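PDB 6X1J: probable intron-encoded endonuclease 1 from Wickerhamomyces canadensis, which cleaves DNA at a specific recognition sequence as a LAGLIDADG homing endonuclease, serving the homing of a mitochondrial 21S rRNA gene intron. Local coordinates for residues T39-I44 and L133-E138. Sequence-based numbering, arbitrary orientation.
Sequences TLIGNI and LNYITE
I41 meets Y135 and I136 where a stretch of helix, residues 39-44, faces a linker between two helices. The first segment is regular helix, its hydrogen bonds running from N43 N to T39 O and from I44 N to L40 O. In 133-138 the chain leaves one helix at Y135, extends through I136 and reaches T137, the N-cap of the next. The closest CA atoms are those of I41 and I136, 6.8 Å apart, and no hydrogen bond joins the two segments.

From the helix, a single side chain, I41, reaches across, and its two branches divide the work. CG1 of I41 stands anti to the carbonyl carbon (chi1 -75°), which carries I41 CD1 to Y135, 3.8 Å from Y135 CB and 3.7 Å from Y135 O. I41 CG2, anti to the backbone N, turns instead to I136 and lies 3.9 Å from I136 CG1. I41 thus straddles two consecutive residues of the linker. The I41 and Y135 side chains cross at about a right angle; Y135 offers its CB while the phenol leads away to meet the ring of Y118. L115 of helix 113-119 also packs on I41, and L141 of helix 138-148 on I136. Close by, T137 OG1 hydrogen-bonds to E38 OE1, a polar tie between the same two parts of the chain.

Such packing flanks the pairing of the two LAGLIDADG helices, 34-45 and 138-148, at the start of the second; past their far ends G46 and D148 bind one potassium ion, D47 and D147 the other, between the two pseudosymmetric halves.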
ATOM      1  N   THR A  39      -6.759  -2.720   4.215  1.00 25.15           N
ATOM      2  CA  THR A  39      -5.903  -1.569   3.848  1.00 25.29           C
ATOM      3  C   THR A  39      -4.491  -2.098   3.523  1.00 26.07           C
ATOM      4  O   THR A  39      -3.899  -1.731   2.489  1.00 26.97           O
ATOM      5  CB  THR A  39      -5.875  -0.522   4.975  1.00 23.58           C
ATOM      6  OG1 THR A  39      -7.201  -0.028   5.208  1.00 21.20           O
ATOM      7  CG2 THR A  39      -4.952   0.602   4.609  1.00 23.97           C
ATOM      8  N   LEU A  40      -3.954  -2.909   4.414  1.00 24.68           N
ATOM      9  CA  LEU A  40      -2.516  -3.251   4.420  1.00 23.82           C
ATOM     10  C   LEU A  40      -2.254  -4.182   3.225  1.00 24.17           C
ATOM     11  O   LEU A  40      -1.148  -4.146   2.645  1.00 24.47           O
ATOM     12  CB  LEU A  40      -2.171  -3.939   5.744  1.00 25.26           C
ATOM     13  CG  LEU A  40      -0.746  -4.495   5.836  1.00 25.24           C
ATOM     14  CD1 LEU A  40       0.286  -3.461   5.434  1.00 28.98           C
ATOM     15  CD2 LEU A  40      -0.419  -5.002   7.223  1.00 26.89           C
ATOM     16  N   ILE A  41      -3.234  -4.973   2.841  1.00 22.25           N
ATOM     17  CA  ILE A  41      -3.052  -5.853   1.638  1.00 26.75           C
ATOM     18  C   ILE A  41      -2.821  -4.941   0.426  1.00 24.51           C
ATOM     19  O   ILE A  41      -1.917  -5.236  -0.390  1.00 29.55           O
ATOM     20  CB  ILE A  41      -4.249  -6.807   1.465  1.00 26.48           C
ATOM     21  CG1 ILE A  41      -4.170  -7.923   2.508  1.00 28.54           C
ATOM     22  CG2 ILE A  41      -4.354  -7.337   0.042  1.00 23.94           C
ATOM     23  CD1 ILE A  41      -5.526  -8.463   2.883  1.00 32.42           C
ATOM     24  N   GLY A  42      -3.604  -3.881   0.306  1.00 23.47           N
ATOM     25  CA  GLY A  42      -3.399  -2.886  -0.765  1.00 25.61           C
ATOM     26  C   GLY A  42      -2.019  -2.255  -0.681  1.00 24.16           C
ATOM     27  O   GLY A  42      -1.350  -2.138  -1.738  1.00 25.56           O
ATOM     28  N   ASN A  43      -1.591  -1.840   0.519  1.00 26.71           N
ATOM     29  CA  ASN A  43      -0.358  -1.037   0.682  1.00 23.89           C
ATOM     30  C   ASN A  43       0.860  -1.899   0.331  1.00 25.61           C
ATOM     31  O   ASN A  43       1.881  -1.328  -0.104  1.00 25.56           O
ATOM     32  CB  ASN A  43      -0.290  -0.426   2.075  1.00 28.02           C
ATOM     33  CG  ASN A  43      -1.180   0.795   2.231  1.00 30.46           C
ATOM     34  OD1 ASN A  43      -1.899   0.888   3.224  1.00 32.17           O
ATOM     35  ND2 ASN A  43      -1.153   1.722   1.266  1.00 27.45           N
ATOM     36  N   ILE A  44       0.800  -3.214   0.569  1.00 25.27           N
ATOM     37  CA  ILE A  44       1.954  -4.155   0.361  1.00 25.52           C
ATOM     38  C   ILE A  44       2.136  -4.335  -1.144  1.00 23.96           C
ATOM     39  O   ILE A  44       3.285  -4.290  -1.642  1.00 25.70           O
ATOM     40  CB  ILE A  44       1.729  -5.492   1.087  1.00 24.40           C
ATOM     41  CG1 ILE A  44       1.651  -5.265   2.592  1.00 24.28           C
ATOM     42  CG2 ILE A  44       2.804  -6.492   0.692  1.00 26.86           C
ATOM     43  CD1 ILE A  44       1.161  -6.461   3.401  1.00 27.28           C
ATOM     44  N   LEU A 133      -8.587 -14.166  -4.536  1.00 30.58           N
ATOM     45  CA  LEU A 133      -9.844 -14.842  -4.145  1.00 32.05           C
ATOM     46  C   LEU A 133     -10.056 -14.572  -2.658  1.00 28.14           C
ATOM     47  O   LEU A 133     -11.133 -14.106  -2.291  1.00 29.30           O
ATOM     48  CB  LEU A 133      -9.827 -16.351  -4.454  1.00 36.32           C
ATOM     49  CG  LEU A 133     -11.124 -17.089  -4.056  1.00 44.47           C
ATOM     50  CD1 LEU A 133     -12.279 -16.716  -4.975  1.00 46.68           C
ATOM     51  CD2 LEU A 133     -10.975 -18.622  -3.999  1.00 45.54           C
ATOM     52  N   ASN A 134      -9.066 -14.827  -1.823  1.00 28.48           N
ATOM     53  CA  ASN A 134      -9.354 -14.934  -0.368  1.00 30.17           C
ATOM     54  C   ASN A 134      -9.088 -13.614   0.374  1.00 31.56           C
ATOM     55  O   ASN A 134      -9.512 -13.555   1.513  1.00 32.32           O
ATOM     56  CB  ASN A 134      -8.627 -16.138   0.254  1.00 28.08           C
ATOM     57  CG  ASN A 134      -9.074 -17.465  -0.325  1.00 28.72           C
ATOM     58  OD1 ASN A 134     -10.242 -17.619  -0.675  1.00 28.48           O
ATOM     59  ND2 ASN A 134      -8.156 -18.415  -0.446  1.00 23.35           N
ATOM     60  N   TYR A 135      -8.412 -12.596  -0.197  1.00 31.25           N
ATOM     61  CA  TYR A 135      -7.899 -11.450   0.621  1.00 33.03           C
ATOM     62  C   TYR A 135      -8.217 -10.076   0.025  1.00 28.70           C
ATOM     63  O   TYR A 135      -8.533  -9.210   0.844  1.00 25.76           O
ATOM     64  CB  TYR A 135      -6.385 -11.534   0.868  1.00 34.39           C
ATOM     65  CG  TYR A 135      -6.000 -12.764   1.651  1.00 39.28           C
ATOM     66  CD1 TYR A 135      -6.043 -12.784   3.040  1.00 41.61           C
ATOM     67  CD2 TYR A 135      -5.643 -13.934   0.992  1.00 38.84           C
ATOM     68  CE1 TYR A 135      -5.719 -13.934   3.752  1.00 45.11           C
ATOM     69  CE2 TYR A 135      -5.325 -15.091   1.686  1.00 40.58           C
ATOM     70  CZ  TYR A 135      -5.355 -15.092   3.069  1.00 42.22           C
ATOM     71  OH  TYR A 135      -5.014 -16.239   3.725  1.00 38.23           O
ATOM     72  N   ILE A 136      -8.069  -9.863  -1.294  1.00 26.15           N
ATOM     73  CA  ILE A 136      -8.236  -8.503  -1.891  1.00 25.10           C
ATOM     74  C   ILE A 136      -9.716  -8.106  -1.874  1.00 25.85           C
ATOM     75  O   ILE A 136     -10.505  -8.772  -2.494  1.00 26.84           O
ATOM     76  CB  ILE A 136      -7.622  -8.441  -3.283  1.00 25.02           C
ATOM     77  CG1 ILE A 136      -6.099  -8.560  -3.218  1.00 24.35           C
ATOM     78  CG2 ILE A 136      -8.070  -7.168  -3.975  1.00 27.48           C
ATOM     79  CD1 ILE A 136      -5.382  -8.343  -4.528  1.00 23.77           C
ATOM     80  N   THR A 137     -10.080  -7.043  -1.159  1.00 23.29           N
ATOM     81  CA  THR A 137     -11.427  -6.425  -1.255  1.00 24.21           C
ATOM     82  C   THR A 137     -11.307  -5.086  -2.035  1.00 22.54           C
ATOM     83  O   THR A 137     -10.201  -4.668  -2.419  1.00 22.46           O
ATOM     84  CB  THR A 137     -12.044  -6.279   0.151  1.00 25.07           C
ATOM     85  OG1 THR A 137     -11.378  -5.213   0.830  1.00 24.76           O
ATOM     86  CG2 THR A 137     -11.932  -7.562   0.962  1.00 26.88           C
ATOM     87  N   GLU A 138     -12.420  -4.441  -2.297  1.00 24.36           N
ATOM     88  CA  GLU A 138     -12.427  -3.079  -2.908  1.00 27.43           C
ATOM     89  C   GLU A 138     -11.629  -2.092  -2.039  1.00 26.42           C
ATOM     90  O   GLU A 138     -10.893  -1.292  -2.655  1.00 27.98           O
ATOM     91  CB  GLU A 138     -13.850  -2.542  -3.076  1.00 29.04           C
ATOM     92  CG  GLU A 138     -14.724  -3.381  -3.984  1.00 30.39           C
ATOM     93  CD  GLU A 138     -15.545  -4.413  -3.243  1.00 32.22           C
ATOM     94  OE1 GLU A 138     -15.170  -4.765  -2.069  1.00 31.64           O
ATOM     95  OE2 GLU A 138     -16.536  -4.872  -3.846  1.00 35.11           O
TER